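Local structure of nucleoporin NUP116 (Candida glabrata, 3NF5) at residues K30-L39 with F51-D59; N94-Y105 with S145-L156. The protein is a nucleoporin of the GLFG family, here its C-terminal pore-targeting domain, and probably serves as a structural constituent of the nuclear pore complex. All blocks are in the same frame, centred on the assembly; numbering follows the deposited sequence. Where two conformers were deposited one is given.

Interaction 1 (K30-L39 with F51-D59); sequences KYEIQKVENL and FLDPVDLSD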
loop_
_atom_site.group_PDB
_atom_site.type_symbol
_atom_site.label_atom_id
_atom_site.label_comp_id
_atom_site.label_asym_id
_atom_site.label_seq_id
_atom_site.Cartn_x
_atom_site.Cartn_y
_atom_site.Cartn_z
ATOM N N LYS A 30 9.285 -1.435 -24.324
ATOM C CA LYS A 30 10.172 -2.087 -23.392
ATOM C C LYS A 30 11.101 -1.148 -22.639
ATOM O O LYS A 30 11.362 -1.389 -21.458
ATOM C CB LYS A 30 10.984 -3.233 -24.052
ATOM C CG LYS A 30 12.034 -3.893 -23.204
ATOM C CD LYS A 30 11.471 -5.201 -22.518
ATOM C CE LYS A 30 12.618 -6.172 -22.025
ATOM N NZ LYS A 30 13.157 -5.873 -20.649
ATOM N N TYR A 31 11.583 -0.074 -23.273
ATOM C CA TYR A 31 12.454 0.884 -22.583
ATOM C C TYR A 31 11.663 1.633 -21.509
ATOM O O TYR A 31 12.132 1.713 -20.386
ATOM C CB TYR A 31 13.082 1.887 -23.579
ATOM C CG TYR A 31 13.762 3.114 -22.971
ATOM C CD1 TYR A 31 15.000 3.026 -22.346
ATOM C CD2 TYR A 31 13.187 4.374 -23.082
ATOM C CE1 TYR A 31 15.619 4.179 -21.797
ATOM C CE2 TYR A 31 13.791 5.515 -22.536
ATOM C CZ TYR A 31 14.993 5.414 -21.896
ATOM O OH TYR A 31 15.580 6.573 -21.375
ATOM N N GLU A 32 10.476 2.143 -21.849
ATOM C CA GLU A 32 9.718 2.942 -20.906
ATOM C C GLU A 32 9.136 2.140 -19.724
ATOM O O GLU A 32 9.055 2.682 -18.596
ATOM C CB GLU A 32 8.616 3.762 -21.594
ATOM C CG GLU A 32 9.204 4.844 -22.560
ATOM C CD GLU A 32 9.958 6.002 -21.856
ATOM O OE1 GLU A 32 9.758 6.217 -20.601
ATOM O OE2 GLU A 32 10.721 6.729 -22.595
ATOM N N ILE A 33 8.707 0.889 -19.980
ATOM C CA ILE A 33 8.146 0.022 -18.918
ATOM C C ILE A 33 9.210 -0.361 -17.863
ATOM O O ILE A 33 8.834 -0.759 -16.759
ATOM C CB ILE A 33 7.436 -1.225 -19.508
ATOM C CG1 ILE A 33 6.503 -1.897 -18.485
ATOM C CG2 ILE A 33 8.440 -2.255 -20.015
ATOM C CD1 ILE A 33 5.166 -1.143 -18.192
ATOM N N GLN A 34 10.513 -0.221 -18.198
ATOM C CA GLN A 34 11.625 -0.423 -17.294
ATOM C C GLN A 34 11.836 0.763 -16.358
ATOM O O GLN A 34 12.630 0.655 -15.479
ATOM C CB GLN A 34 12.963 -0.731 -18.046
ATOM C CG GLN A 34 13.006 -2.081 -18.571
ATOM C CD GLN A 34 14.063 -2.392 -19.682
ATOM O OE1 GLN A 34 14.111 -3.521 -20.129
ATOM N NE2 GLN A 34 14.810 -1.414 -20.160
ATOM N N LYS A 35 11.134 1.875 -16.551
ATOM C CA LYS A 35 11.398 3.099 -15.768
ATOM C C LYS A 35 10.105 3.935 -15.565
ATOM O O LYS A 35 10.039 5.133 -15.812
ATOM C CB LYS A 35 12.554 3.906 -16.364
ATOM C CG LYS A 35 12.378 4.321 -17.850
ATOM C CD LYS A 35 13.334 5.480 -18.213
ATOM C CE LYS A 35 12.556 6.795 -18.488
ATOM N NZ LYS A 35 11.513 7.097 -17.431
ATOM N N VAL A 36 9.073 3.275 -15.055
ATOM C CA VAL A 36 7.824 3.930 -14.855
ATOM C C VAL A 36 7.970 4.872 -13.649
ATOM O O VAL A 36 8.361 4.451 -12.575
ATOM C CB VAL A 36 6.678 2.922 -14.629
ATOM C CG1 VAL A 36 5.393 3.710 -14.263
ATOM C CG2 VAL A 36 6.560 2.056 -15.916
ATOM N N GLU A 37 7.732 6.151 -13.868
ATOM C CA GLU A 37 7.745 7.138 -12.787
ATOM C C GLU A 37 6.407 7.400 -12.099
ATOM O O GLU A 37 5.344 7.181 -12.664
ATOM C CB GLU A 37 8.302 8.473 -13.325
ATOM N N ASN A 38 6.496 7.857 -10.868
ATOM C CA ASN A 38 5.344 8.203 -10.023
ATOM C C ASN A 38 4.273 7.110 -10.022
ATOM O O ASN A 38 3.065 7.450 -10.085
ATOM C CB ASN A 38 4.700 9.539 -10.451
ATOM C CG ASN A 38 5.690 10.697 -10.348
ATOM O OD1 ASN A 38 6.698 10.591 -9.658
ATOM N ND2 ASN A 38 5.413 11.778 -11.040
ATOM N N LEU A 39 4.700 5.844 -10.039
ATOM C CA LEU A 39 3.734 4.726 -9.872
ATOM C C LEU A 39 3.042 4.785 -8.459
ATOM O O LEU A 39 3.694 4.899 -7.399
ATOM C CB LEU A 39 4.362 3.341 -10.121
ATOM C CG LEU A 39 3.559 2.037 -9.920
ATOM C CD1 LEU A 39 2.547 2.038 -11.016
ATOM C CD2 LEU A 39 4.351 0.749 -9.996
ATOM N N PHE A 51 5.679 4.896 -5.212
ATOM C CA PHE A 51 7.064 4.600 -5.498
ATOM C C PHE A 51 7.790 5.899 -5.850
ATOM O O PHE A 51 7.315 6.689 -6.653
ATOM C CB PHE A 51 7.175 3.580 -6.618
ATOM C CG PHE A 51 6.676 2.256 -6.228
ATOM C CD1 PHE A 51 5.352 1.926 -6.434
ATOM C CD2 PHE A 51 7.489 1.397 -5.546
ATOM C CE1 PHE A 51 4.869 0.711 -6.013
ATOM C CE2 PHE A 51 7.028 0.201 -5.092
ATOM C CZ PHE A 51 5.698 -0.154 -5.333
ATOM N N LEU A 52 8.907 6.120 -5.202
ATOM C CA LEU A 52 9.594 7.400 -5.286
ATOM C C LEU A 52 10.759 7.329 -6.259
ATOM O O LEU A 52 11.229 8.347 -6.691
ATOM C CB LEU A 52 10.036 7.832 -3.927
ATOM C CG LEU A 52 8.891 8.031 -2.968
ATOM C CD1 LEU A 52 9.453 8.326 -1.572
ATOM C CD2 LEU A 52 7.996 9.145 -3.415
ATOM N N ASP A 53 11.217 6.133 -6.618
ATOM C CA ASP A 53 12.085 5.993 -7.775
ATOM C C ASP A 53 11.358 5.380 -8.950
ATOM O O ASP A 53 10.349 4.691 -8.738
ATOM C CB ASP A 53 13.228 5.104 -7.402
ATOM C CG ASP A 53 14.198 5.762 -6.386
ATOM O OD1 ASP A 53 14.386 7.017 -6.384
ATOM O OD2 ASP A 53 14.714 4.969 -5.566
ATOM N N PRO A 54 11.926 5.494 -10.176
ATOM C CA PRO A 54 11.435 4.657 -11.290
ATOM C C PRO A 54 11.316 3.157 -10.967
ATOM O O PRO A 54 12.206 2.566 -10.365
ATOM C CB PRO A 54 12.476 4.869 -12.382
ATOM C CG PRO A 54 13.176 6.154 -12.035
ATOM C CD PRO A 54 13.160 6.229 -10.539
ATOM N N VAL A 55 10.229 2.538 -11.425
ATOM C CA VAL A 55 9.992 1.121 -11.263
ATOM C C VAL A 55 10.106 0.376 -12.623
ATOM O O VAL A 55 9.633 0.875 -13.643
ATOM C CB VAL A 55 8.618 0.976 -10.555
ATOM C CG1 VAL A 55 8.129 -0.283 -10.657
ATOM C CG2 VAL A 55 8.827 1.360 -9.061
ATOM N N ASP A 56 10.763 -0.787 -12.618
ATOM C CA ASP A 56 10.838 -1.654 -13.803
ATOM C C ASP A 56 9.708 -2.645 -13.755
ATOM O O ASP A 56 9.749 -3.580 -12.965
ATOM C CB ASP A 56 12.209 -2.370 -13.799
ATOM C CG ASP A 56 12.370 -3.348 -14.932
ATOM O OD1 ASP A 56 11.450 -3.482 -15.754
ATOM O OD2 ASP A 56 13.443 -3.988 -15.018
ATOM N N LEU A 57 8.653 -2.420 -14.511
ATOM C CA LEU A 57 7.551 -3.386 -14.577
ATOM C C LEU A 57 7.657 -4.478 -15.695
ATOM O O LEU A 57 6.637 -5.136 -16.026
ATOM C CB LEU A 57 6.242 -2.618 -14.693
ATOM C CG LEU A 57 5.876 -1.612 -13.583
ATOM C CD1 LEU A 57 4.541 -0.982 -13.976
ATOM C CD2 LEU A 57 5.794 -2.376 -12.275
ATOM N N SER A 58 8.852 -4.695 -16.276
ATOM C CA SER A 58 8.965 -5.592 -17.427
ATOM C C SER A 58 8.497 -6.936 -16.973
ATOM O O SER A 58 8.885 -7.336 -15.898
ATOM C CB SER A 58 10.420 -5.836 -17.897
ATOM O OG SER A 58 11.238 -4.710 -17.890
ATOM N N ASP A 59 7.692 -7.604 -17.790
ATOM C CA ASP A 59 7.303 -9.004 -17.589
ATOM C C ASP A 59 6.263 -9.244 -16.490
ATOM O O ASP A 59 5.606 -10.298 -16.484
ATOM C CB ASP A 59 8.543 -9.868 -17.294
HETATM O O HOH W 1 7.561 4.891 -9.898
HETATM O O HOH W 2 8.796 7.938 -9.240
#
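Leu39 and Phe51 lie side by side and point the same way, with Leu39 CD2 3.9 Å from Phe51 CD1. In Leu39, CG anti to the backbone N (chi1 176°) carries the branch toward the other segment, and CD2 is the methyl that touches: it also meets Val55 CG1, whose side chain it crosses at about a right angle, and Leu57 CD2 at 4.1 Å. Beside this cluster the backbone is tied as well, Phe51 N donating to Leu39 O (3.0 Å), an oxygen that also sits at the edge of the Phe51 ring. Leu57 extends the apolar row: its CD1 reaches Val36 CG2 and its CB touches Ile33 CG1, while Leu57 N donates to Ile33 O at 2.8 Å. Between these points Val36 and Val55 form a single antiparallel bridge, a hydrogen-bonded pair joined in both directions, the Val55 N to Val36 O bond measuring 2.9 Å. In the fold, the segment that leads from helix 30-33 to strand 40-43 is thus laid along the loop leaving strand 47-51, and Leu25 of helix 22-27 packs on both Val36 and Leu57. A water accepts from Leu39 N and lies within bonding distance of Val36 O and Asp53 O; a second accepts from Asn38 N and lies close to Phe51 O. At the far end Asp56 OD1 takes Ser58 N (2.9 Å) in an Asx turn, met on the anti side and 34° out of the carboxylate plane. The Gln34 chain runs alongside this carboxylate, Gln34 CG 3.5 Å from Asp56 OD1, and its OE1 accepts from Lys30 NZ in the carbonyl plane.

Interaction 2 (N94-Y105 with S145-L156); sequences NVRARISCYNCY and SGTYCFTVDHAL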
loop_
_atom_site.group_PDB
_atom_site.type_symbol
_atom_site.label_atom_id
_atom_site.label_comp_id
_atom_site.label_asym_id
_atom_site.label_seq_id
_atom_site.Cartn_x
_atom_site.Cartn_y
_atom_site.Cartn_z
ATOM N N ASN A 94 11.150 -3.279 -6.070
ATOM C CA ASN A 94 11.989 -3.244 -4.878
ATOM C C ASN A 94 12.860 -2.000 -4.814
ATOM O O ASN A 94 14.082 -2.106 -4.812
ATOM C CB ASN A 94 12.835 -4.527 -4.765
ATOM C CG ASN A 94 13.240 -4.841 -3.351
ATOM O OD1 ASN A 94 12.888 -4.125 -2.388
ATOM N ND2 ASN A 94 13.973 -5.937 -3.188
ATOM N N VAL A 95 12.210 -0.832 -4.727
ATOM C CA VAL A 95 12.821 0.474 -4.758
ATOM C C VAL A 95 12.149 1.381 -3.699
ATOM O O VAL A 95 11.241 0.928 -2.947
ATOM C CB VAL A 95 12.650 1.106 -6.170
ATOM C CG1 VAL A 95 13.295 0.189 -7.274
ATOM C CG2 VAL A 95 11.154 1.401 -6.500
ATOM N N ARG A 96 12.571 2.633 -3.647
ATOM C CA ARG A 96 12.177 3.551 -2.598
ATOM C C ARG A 96 10.686 3.920 -2.768
ATOM O O ARG A 96 10.241 4.128 -3.883
ATOM C CB ARG A 96 13.082 4.760 -2.641
ATOM C CG ARG A 96 13.048 5.649 -1.433
ATOM C CD ARG A 96 14.203 6.614 -1.467
ATOM N NE ARG A 96 14.271 7.236 -2.797
ATOM C CZ ARG A 96 13.787 8.443 -3.130
ATOM N NH1 ARG A 96 13.220 9.242 -2.230
ATOM N NH2 ARG A 96 13.890 8.867 -4.390
ATOM N N ALA A 97 9.965 4.034 -1.658
ATOM C CA ALA A 97 8.501 4.198 -1.710
ATOM C C ALA A 97 8.013 4.885 -0.431
ATOM O O ALA A 97 8.693 4.872 0.576
ATOM C CB ALA A 97 7.786 2.846 -1.940
ATOM N N ARG A 98 6.864 5.523 -0.509
ATOM C CA ARG A 98 6.220 6.118 0.639
ATOM C C ARG A 98 4.929 5.345 0.699
ATOM O O ARG A 98 4.153 5.231 -0.343
ATOM C CB ARG A 98 5.945 7.599 0.440
ATOM C CG ARG A 98 5.075 8.230 1.500
ATOM C CD ARG A 98 4.962 9.772 1.400
ATOM N NE ARG A 98 6.225 10.479 1.675
ATOM C CZ ARG A 98 6.951 11.141 0.783
ATOM N NH1 ARG A 98 6.593 11.231 -0.513
ATOM N NH2 ARG A 98 8.072 11.712 1.196
ATOM N N ILE A 99 4.689 4.849 1.909
ATOM C CA ILE A 99 3.466 4.067 2.213
ATOM C C ILE A 99 2.549 4.798 3.207
ATOM O O ILE A 99 3.013 5.356 4.213
ATOM C CB ILE A 99 3.886 2.686 2.705
ATOM C CG1 ILE A 99 4.738 1.997 1.596
ATOM C CG2 ILE A 99 2.575 1.836 3.077
ATOM C CD1 ILE A 99 5.323 0.670 1.884
ATOM N N SER A 100 1.261 4.874 2.891
ATOM C CA SER A 100 0.278 5.461 3.798
ATOM C C SER A 100 -0.752 4.351 4.173
ATOM O O SER A 100 -1.217 3.657 3.305
ATOM C CB SER A 100 -0.455 6.645 3.145
ATOM O OG SER A 100 0.443 7.669 2.663
ATOM N N CYS A 101 -1.022 4.197 5.461
ATOM C CA CYS A 101 -2.028 3.234 6.014
ATOM C C CYS A 101 -3.120 4.028 6.772
ATOM O O CYS A 101 -2.818 4.952 7.554
ATOM C CB CYS A 101 -1.346 2.289 6.947
ATOM S SG CYS A 101 -0.116 1.242 6.218
ATOM N N TYR A 102 -4.388 3.724 6.471
ATOM C CA TYR A 102 -5.512 4.538 6.946
ATOM C C TYR A 102 -6.169 3.832 8.119
ATOM O O TYR A 102 -6.108 2.631 8.211
ATOM C CB TYR A 102 -6.536 4.710 5.799
ATOM C CG TYR A 102 -5.970 5.241 4.504
ATOM C CD1 TYR A 102 -5.003 6.238 4.490
ATOM C CD2 TYR A 102 -6.495 4.828 3.299
ATOM C CE1 TYR A 102 -4.543 6.764 3.286
ATOM C CE2 TYR A 102 -6.068 5.344 2.068
ATOM C CZ TYR A 102 -5.078 6.281 2.065
ATOM O OH TYR A 102 -4.678 6.772 0.857
ATOM N N ASN A 103 -6.778 4.603 9.020
ATOM C CA ASN A 103 -7.506 4.063 10.186
ATOM C C ASN A 103 -6.710 3.100 11.024
ATOM O O ASN A 103 -7.224 2.052 11.484
ATOM C CB ASN A 103 -8.860 3.485 9.725
ATOM C CG ASN A 103 -9.660 4.535 9.006
ATOM O OD1 ASN A 103 -9.761 5.638 9.513
ATOM N ND2 ASN A 103 -10.101 4.270 7.802
ATOM N N CYS A 104 -5.450 3.488 11.273
ATOM C CA CYS A 104 -4.613 2.816 12.209
ATOM C C CYS A 104 -4.830 3.451 13.565
ATOM O O CYS A 104 -4.556 4.623 13.757
ATOM C CB CYS A 104 -3.148 2.925 11.794
ATOM S SG CYS A 104 -2.828 1.996 10.278
ATOM N N TYR A 105 -5.325 2.655 14.515
ATOM C CA TYR A 105 -5.618 3.148 15.896
ATOM C C TYR A 105 -5.276 2.022 16.833
ATOM O O TYR A 105 -5.517 0.877 16.469
ATOM C CB TYR A 105 -7.097 3.428 16.041
ATOM C CG TYR A 105 -7.662 4.576 15.260
ATOM C CD1 TYR A 105 -7.399 5.879 15.628
ATOM C CD2 TYR A 105 -8.499 4.353 14.159
ATOM C CE1 TYR A 105 -7.949 6.942 14.908
ATOM C CE2 TYR A 105 -9.035 5.392 13.439
ATOM C CZ TYR A 105 -8.767 6.686 13.806
ATOM O OH TYR A 105 -9.329 7.720 13.081
ATOM N N SER A 145 -7.090 11.046 12.468
ATOM C CA SER A 145 -7.553 10.337 11.256
ATOM C C SER A 145 -7.131 8.882 11.281
ATOM O O SER A 145 -7.723 8.063 10.581
ATOM C CB SER A 145 -6.966 10.963 9.991
ATOM O OG SER A 145 -5.565 10.986 10.091
ATOM N N GLY A 146 -6.099 8.562 12.070
ATOM C CA GLY A 146 -5.463 7.234 12.002
ATOM C C GLY A 146 -4.549 7.006 10.791
ATOM O O GLY A 146 -4.192 5.889 10.478
ATOM N N THR A 147 -4.151 8.064 10.117
ATOM C CA THR A 147 -3.207 7.926 8.990
ATOM C C THR A 147 -1.760 7.821 9.476
ATOM O O THR A 147 -1.278 8.642 10.263
ATOM C CB THR A 147 -3.400 9.054 7.969
ATOM O OG1 THR A 147 -4.720 8.964 7.446
ATOM C CG2 THR A 147 -2.359 8.896 6.778
ATOM N N TYR A 148 -1.077 6.791 9.025
ATOM C CA TYR A 148 0.308 6.516 9.346
ATOM C C TYR A 148 1.041 6.559 8.024
ATOM O O TYR A 148 0.629 5.926 7.089
ATOM C CB TYR A 148 0.443 5.166 9.965
ATOM C CG TYR A 148 1.786 4.463 9.992
ATOM C CD1 TYR A 148 2.949 5.079 10.450
ATOM C CD2 TYR A 148 1.878 3.174 9.601
ATOM C CE1 TYR A 148 4.157 4.385 10.498
ATOM C CE2 TYR A 148 3.042 2.495 9.664
ATOM C CZ TYR A 148 4.189 3.129 10.052
ATOM O OH TYR A 148 5.339 2.412 10.071
ATOM N N CYS A 149 2.067 7.381 7.967
ATOM C CA CYS A 149 2.880 7.508 6.768
ATOM C C CYS A 149 4.328 7.231 7.079
ATOM O O CYS A 149 4.873 7.736 8.078
ATOM C CB CYS A 149 2.805 8.907 6.194
ATOM S SG CYS A 149 1.215 9.387 5.576
ATOM N N PHE A 150 4.971 6.475 6.185
ATOM C CA PHE A 150 6.393 6.168 6.307
ATOM C C PHE A 150 7.019 5.870 4.928
ATOM O O PHE A 150 6.300 5.678 3.928
ATOM C CB PHE A 150 6.574 4.981 7.226
ATOM C CG PHE A 150 5.983 3.702 6.712
ATOM C CD1 PHE A 150 6.793 2.727 6.104
ATOM C CD2 PHE A 150 4.613 3.465 6.854
ATOM C CE1 PHE A 150 6.240 1.499 5.633
ATOM C CE2 PHE A 150 4.066 2.308 6.417
ATOM C CZ PHE A 150 4.877 1.283 5.803
ATOM N N THR A 151 8.341 5.874 4.878
ATOM C CA THR A 151 9.074 5.484 3.669
ATOM C C THR A 151 9.884 4.236 3.929
ATOM O O THR A 151 10.178 3.872 5.098
ATOM C CB THR A 151 9.959 6.601 3.099
ATOM O OG1 THR A 151 11.015 6.914 4.004
ATOM C CG2 THR A 151 9.176 7.843 2.830
ATOM N N VAL A 152 10.193 3.567 2.819
ATOM C CA VAL A 152 11.032 2.394 2.788
ATOM C C VAL A 152 12.062 2.676 1.714
ATOM O O VAL A 152 11.766 3.305 0.717
ATOM C CB VAL A 152 10.168 1.164 2.541
ATOM C CG1 VAL A 152 9.202 0.954 3.706
ATOM C CG2 VAL A 152 9.322 1.287 1.259
ATOM N N ASP A 153 13.308 2.343 1.971
ATOM C CA ASP A 153 14.403 2.420 0.990
ATOM C C ASP A 153 14.257 1.454 -0.213
ATOM O O ASP A 153 14.534 1.782 -1.399
ATOM C CB ASP A 153 15.707 2.070 1.707
ATOM C CG ASP A 153 16.064 3.022 2.791
ATOM O OD1 ASP A 153 15.700 4.197 2.678
ATOM O OD2 ASP A 153 16.762 2.610 3.762
ATOM N N HIS A 154 13.831 0.246 0.098
ATOM C CA HIS A 154 13.610 -0.807 -0.902
ATOM C C HIS A 154 12.318 -1.522 -0.468
ATOM O O HIS A 154 12.317 -2.214 0.557
ATOM C CB HIS A 154 14.811 -1.785 -0.922
ATOM C CG HIS A 154 16.116 -1.142 -1.280
ATOM N ND1 HIS A 154 16.455 -0.825 -2.577
ATOM C CD2 HIS A 154 17.116 -0.672 -0.509
ATOM C CE1 HIS A 154 17.628 -0.221 -2.596
ATOM N NE2 HIS A 154 18.042 -0.096 -1.349
ATOM N N ALA A 155 11.245 -1.335 -1.227
ATOM C CA ALA A 155 9.906 -1.684 -0.756
ATOM C C ALA A 155 9.678 -3.145 -0.321
ATOM O O ALA A 155 8.853 -3.393 0.558
ATOM C CB ALA A 155 8.846 -1.240 -1.787
ATOM N N LEU A 156 10.385 -4.094 -0.923
ATOM C CA LEU A 156 10.245 -5.482 -0.602
ATOM C C LEU A 156 11.224 -6.087 0.425
ATOM O O LEU A 156 11.142 -7.271 0.689
ATOM C CB LEU A 156 10.293 -6.293 -1.900
ATOM C CG LEU A 156 9.370 -5.759 -2.988
ATOM C CD1 LEU A 156 9.403 -6.626 -4.325
ATOM C CD2 LEU A 156 7.964 -5.648 -2.456
HETATM O O HOH W 3 -6.889 7.596 8.095
#
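Strands 97-101 and 147-152 run antiparallel, their directions 159° apart, and Ala97–Val152, Ile99–Phe150 and Cys101–Tyr148 are hydrogen-bonded pairs, each joined in both directions. Ile99 lies over one face of the Phe150 ring, its CB 3.9 Å from the centroid. With chi1 at 64°, Phe150 CG stands between its own backbone N and carbonyl carbon, which swings the ring across to the neighbouring strand. The opposite face of the ring takes Tyr148 OH near its rim, and Cys101 SG comes to the edge, 4.3 Å from Phe150 CE2. Further along this face of the sheet Ala97 CB meets Val152 CG2 at 3.9 Å. These are neighbouring inner strands of the domain's six-stranded antiparallel sheet, 97-101 bordered on its other side by 47-51 and 147-152 by the outermost strand 137-142; Val77 of strand 76-79 packs on Ile99 and Cys101. The other face carries Arg98, whose CB lies beside Thr151 CG2 and whose NE forms a salt bridge with Glu139, together with Ser100 and Cys149. Beyond the strands, Asn94 OD1 accepts from Leu156 N at 2.9 Å, the donor standing 50° out of the carbonyl plane, while the amide carbon Asn94 CG rests 3.6 Å from Leu156 CB. At the other end Gly146 CA lies over a face of the Tyr105 ring, 4.1 Å from its centroid, and Gly146 O accepts from Cys104 N at 2.8 Å. A water accepts from Asn103 N and donates to Ser145 O, and also bonds Thr147 OG1.

Interaction 2 pairs two inner strands of the six-stranded sheet, its centre about 7 Å from that of the chain, whereas interaction 1 joins mostly irregular segments farther out, about 17 Å from it. Each mixes buried apolar residues with more exposed ones. The chemistry follows: continuous pairing with an aromatic–aliphatic core in 94-105 with 145-156, but a single bridge and scattered backbone bonds in 30-39 with 51-59. The two meet where the end of strand 47-51 and the loop after it run beside the residues leading into strand 97-101. There Leu52 N probably bonds Arg96 O, Asp53 and Arg96 form a salt bridge, and Val95 packs on Phe51 and Val55.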